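Local structure of putative uncharacterized protein smu.1108c (Streptococcus mutans, 3L7Y) at residues 243-255 and 262-276. The protein is of unknown function but probably acts as a magnesium-dependent phosphatase of the haloacid dehalogenase-like family. Numbering follows the deposited sequence.
Sequences TSDHLMAFGDGGN and LAKYSYAMANAPKNV. With MG (magnesium ion), chain B.
Asp-252 OD1 accepts a hydrogen bond from each of two waters, and one of these links it to Asn-271. Water 2 donates to OD1 of Asp-252 at 2.7 Å and accepts from Asn-271 ND2 at 2.9 Å. The carboxylate and amide planes stand 57° apart. Water 3 also donates to OD1 and binds the magnesium ion. Asp-252 OD2 binds the metal directly, together with Asp-43 OD2, the backbone O of Asp-45 and four waters. Asp-252 CG lies between the backbone N and the carbonyl carbon (chi1 81°). OD2 meets the metal, and OD1 meets water 2. The Asn-271 amide is fixed further by Gly-46 and Asn-287.

Strands 247-251 and 265-268 lead to this site side by side and parallel. Helix 257-262 links them in a beta-alpha-beta crossover. Tyr-267 N donates to Ala-249 O at 2.7 Å, and Met-269 N to Gly-251 O at 3.1 Å. On one face, the Phe-250 and Tyr-267 rings are nearly parallel, 21° apart, but slid so far that they barely overlap. Phe-250 CD2 instead meets Tyr-267 CB at 3.4 Å. Met-248 CG approaches Tyr-267 CE2 at 3.9 Å, and its sulfur lies obliquely to that ring. On the other face, Ala-249 CB packs on Ala-263 CB at 3.7 Å. Past the strands, Val-276 CG2 presses on Gly-253 C at 3.4 Å.

Gly-251 to Asp-256 (GDGGND) matches the GDxxxD form of HAD motif IV. With one oxygen on the metal and the other held by two waters, the Asp-252 carboxylate is probably restrained from rotating, and the water bridge ties the Asn-271 turn to the metal site.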
# COMPACT_ATOMS: atom_id res chain seq x y z
N THR A 243 0.45 2.70 21.70
CA THR A 243 -0.84 3.20 21.26
C THR A 243 -0.66 4.15 20.09
O THR A 243 0.47 4.51 19.73
CB THR A 243 -1.60 3.94 22.37
OG1 THR A 243 -1.04 5.24 22.56
CG2 THR A 243 -1.56 3.16 23.66
N SER A 244 -1.78 4.56 19.52
CA SER A 244 -1.79 5.46 18.38
C SER A 244 -1.23 6.82 18.77
O SER A 244 -0.94 7.64 17.90
CB SER A 244 -3.21 5.60 17.84
OG SER A 244 -4.05 6.13 18.84
N ASP A 245 -1.08 7.06 20.07
CA ASP A 245 -0.49 8.32 20.52
C ASP A 245 1.00 8.38 20.21
O ASP A 245 1.59 9.47 20.18
CB ASP A 245 -0.74 8.55 22.01
CG ASP A 245 -2.18 8.91 22.32
OD1 ASP A 245 -2.92 9.33 21.40
OD2 ASP A 245 -2.58 8.76 23.49
N HIS A 246 1.61 7.22 19.98
CA HIS A 246 3.03 7.13 19.66
C HIS A 246 3.26 6.96 18.16
O HIS A 246 4.40 6.80 17.71
CB HIS A 246 3.67 5.94 20.38
CG HIS A 246 3.18 5.75 21.78
ND1 HIS A 246 2.39 4.68 22.15
CD2 HIS A 246 3.36 6.49 22.90
CE1 HIS A 246 2.12 4.76 23.44
NE2 HIS A 246 2.69 5.85 23.92
N LEU A 247 2.18 6.95 17.40
CA LEU A 247 2.29 6.72 15.96
C LEU A 247 2.46 8.02 15.17
O LEU A 247 1.67 8.96 15.32
CB LEU A 247 1.10 5.90 15.45
CG LEU A 247 1.12 5.56 13.96
CD1 LEU A 247 2.38 4.78 13.60
CD2 LEU A 247 -0.11 4.76 13.57
N MET A 248 3.51 8.08 14.36
CA MET A 248 3.64 9.11 13.35
C MET A 248 3.52 8.41 11.99
O MET A 248 4.13 7.37 11.79
CB MET A 248 5.00 9.81 13.47
CG MET A 248 5.36 10.72 12.30
SD MET A 248 7.07 11.33 12.40
CE MET A 248 6.86 12.60 13.65
N ALA A 249 2.73 8.99 11.08
CA ALA A 249 2.43 8.35 9.80
C ALA A 249 2.28 9.35 8.67
O ALA A 249 1.74 10.44 8.88
CB ALA A 249 1.17 7.51 9.93
N PHE A 250 2.76 8.98 7.48
CA PHE A 250 2.72 9.83 6.29
C PHE A 250 1.95 9.16 5.15
O PHE A 250 2.11 7.98 4.92
CB PHE A 250 4.15 10.09 5.78
CG PHE A 250 5.04 10.75 6.80
CD1 PHE A 250 5.72 9.99 7.73
CD2 PHE A 250 5.20 12.13 6.81
CE1 PHE A 250 6.55 10.57 8.66
CE2 PHE A 250 6.03 12.74 7.74
CZ PHE A 250 6.70 11.97 8.67
N GLY A 251 1.15 9.92 4.41
CA GLY A 251 0.42 9.37 3.28
C GLY A 251 0.04 10.46 2.28
O GLY A 251 0.15 11.65 2.59
N ASP A 252 -0.38 10.04 1.09
CA ASP A 252 -0.84 10.97 0.07
C ASP A 252 -2.06 10.43 -0.67
O ASP A 252 -2.53 11.07 -1.60
CB ASP A 252 0.26 11.29 -0.95
CG ASP A 252 0.40 10.21 -2.03
OD1 ASP A 252 0.69 10.55 -3.19
OD2 ASP A 252 0.21 9.02 -1.70
N GLY A 253 -2.59 9.28 -0.24
CA GLY A 253 -3.63 8.61 -1.01
C GLY A 253 -4.85 8.09 -0.25
O GLY A 253 -4.82 7.96 0.97
N GLY A 254 -5.91 7.76 -0.99
CA GLY A 254 -7.12 7.26 -0.37
C GLY A 254 -6.86 6.05 0.52
O GLY A 254 -7.40 5.95 1.63
N ASN A 255 -6.00 5.15 0.05
CA ASN A 255 -5.64 3.96 0.81
C ASN A 255 -4.77 4.27 2.05
O ASN A 255 -4.39 3.36 2.79
CB ASN A 255 -4.95 2.92 -0.08
CG ASN A 255 -3.68 3.44 -0.73
OD1 ASN A 255 -3.48 4.64 -0.85
ND2 ASN A 255 -2.82 2.52 -1.18
N LEU A 262 -5.76 7.10 12.17
CA LEU A 262 -5.30 6.34 13.33
C LEU A 262 -4.19 7.05 14.08
O LEU A 262 -4.19 7.10 15.31
CB LEU A 262 -4.81 4.96 12.91
CG LEU A 262 -4.10 4.19 14.02
CD1 LEU A 262 -5.10 3.65 15.04
CD2 LEU A 262 -3.24 3.06 13.44
N ALA A 263 -3.22 7.56 13.33
CA ALA A 263 -2.00 8.11 13.92
C ALA A 263 -2.28 9.46 14.58
O ALA A 263 -2.89 10.33 13.97
CB ALA A 263 -0.92 8.26 12.86
N LYS A 264 -1.82 9.63 15.81
CA LYS A 264 -1.89 10.95 16.42
C LYS A 264 -1.03 11.93 15.61
O LYS A 264 -1.47 13.05 15.33
CB LYS A 264 -1.47 10.93 17.88
CG LYS A 264 -1.44 12.33 18.52
CD LYS A 264 -0.95 12.30 19.96
CE LYS A 264 -1.32 13.59 20.69
NZ LYS A 264 -1.10 13.49 22.16
N TYR A 265 0.18 11.50 15.23
CA TYR A 265 1.05 12.37 14.42
C TYR A 265 0.96 12.06 12.92
O TYR A 265 1.90 11.52 12.29
CB TYR A 265 2.49 12.38 14.96
CG TYR A 265 2.53 12.68 16.44
CD1 TYR A 265 2.36 13.98 16.91
CD2 TYR A 265 2.70 11.66 17.37
CE1 TYR A 265 2.38 14.26 18.28
CE2 TYR A 265 2.70 11.93 18.73
CZ TYR A 265 2.55 13.22 19.18
OH TYR A 265 2.56 13.47 20.53
N SER A 266 -0.19 12.41 12.36
CA SER A 266 -0.53 12.06 10.99
C SER A 266 -0.22 13.21 10.04
O SER A 266 -0.67 14.37 10.25
CB SER A 266 -2.01 11.70 10.91
OG SER A 266 -2.78 12.62 11.68
N TYR A 267 0.56 12.88 9.01
CA TYR A 267 1.05 13.87 8.06
C TYR A 267 0.54 13.57 6.65
O TYR A 267 0.84 12.52 6.11
CB TYR A 267 2.60 13.88 8.04
CG TYR A 267 3.22 14.50 9.27
CD1 TYR A 267 3.56 15.85 9.29
CD2 TYR A 267 3.42 13.75 10.41
CE1 TYR A 267 4.12 16.44 10.43
CE2 TYR A 267 3.97 14.32 11.55
CZ TYR A 267 4.32 15.66 11.56
OH TYR A 267 4.87 16.22 12.69
N ALA A 268 -0.23 14.50 6.07
CA ALA A 268 -0.52 14.45 4.64
C ALA A 268 0.56 15.21 3.89
O ALA A 268 0.94 16.31 4.29
CB ALA A 268 -1.89 15.05 4.33
N MET A 269 1.05 14.64 2.80
CA MET A 269 2.04 15.32 1.97
C MET A 269 1.41 16.56 1.34
O MET A 269 0.21 16.58 1.06
CB MET A 269 2.57 14.37 0.89
CG MET A 269 3.10 13.05 1.43
SD MET A 269 4.41 13.28 2.66
CE MET A 269 5.70 14.04 1.66
N ALA A 270 2.21 17.60 1.13
CA ALA A 270 1.73 18.81 0.46
C ALA A 270 1.05 18.49 -0.87
O ALA A 270 0.16 19.23 -1.30
CB ALA A 270 2.86 19.81 0.24
N ASN A 271 1.47 17.40 -1.52
CA ASN A 271 0.91 17.00 -2.82
C ASN A 271 -0.34 16.14 -2.76
O ASN A 271 -0.92 15.81 -3.79
CB ASN A 271 1.97 16.29 -3.69
CG ASN A 271 2.70 15.20 -2.94
OD1 ASN A 271 3.54 15.49 -2.09
ND2 ASN A 271 2.37 13.94 -3.24
N ALA A 272 -0.77 15.77 -1.56
CA ALA A 272 -1.97 14.95 -1.42
C ALA A 272 -3.22 15.75 -1.78
O ALA A 272 -3.19 16.98 -1.74
CB ALA A 272 -2.06 14.38 -0.00
N PRO A 273 -4.30 15.06 -2.15
CA PRO A 273 -5.58 15.70 -2.48
C PRO A 273 -6.31 16.10 -1.22
O PRO A 273 -6.01 15.56 -0.15
CB PRO A 273 -6.39 14.58 -3.17
CG PRO A 273 -5.51 13.35 -3.17
CD PRO A 273 -4.37 13.59 -2.24
N LYS A 274 -7.28 17.00 -1.37
CA LYS A 274 -8.00 17.57 -0.24
C LYS A 274 -8.52 16.54 0.76
O LYS A 274 -8.40 16.72 1.97
CB LYS A 274 -9.16 18.44 -0.73
CG LYS A 274 -8.76 19.42 -1.82
CD LYS A 274 -7.44 20.10 -1.50
CE LYS A 274 -7.61 21.26 -0.53
NZ LYS A 274 -8.26 22.45 -1.17
N ASN A 275 -9.13 15.47 0.25
CA ASN A 275 -9.73 14.48 1.14
C ASN A 275 -8.72 13.75 2.02
O ASN A 275 -9.03 13.37 3.15
CB ASN A 275 -10.58 13.47 0.35
CG ASN A 275 -9.78 12.73 -0.71
OD1 ASN A 275 -9.67 11.51 -0.68
ND2 ASN A 275 -9.21 13.47 -1.66
N VAL A 276 -7.51 13.55 1.50
CA VAL A 276 -6.45 12.90 2.28
C VAL A 276 -5.87 13.91 3.29
O VAL A 276 -5.52 13.55 4.41
CB VAL A 276 -5.33 12.35 1.37
CG1 VAL A 276 -4.19 11.78 2.21
CG2 VAL A 276 -5.89 11.25 0.42
MG MG B . 0.63 6.86 -2.51
O HOH W 1 -6.75 7.24 17.01
O HOH W 2 0.49 12.59 -4.92
O HOH W 3 0.22 8.24 -4.52
O HOH W 4 -1.11 5.86 -1.09
O HOH W 5 -1.24 6.15 -3.99
O HOH W 6 1.20 4.41 -3.06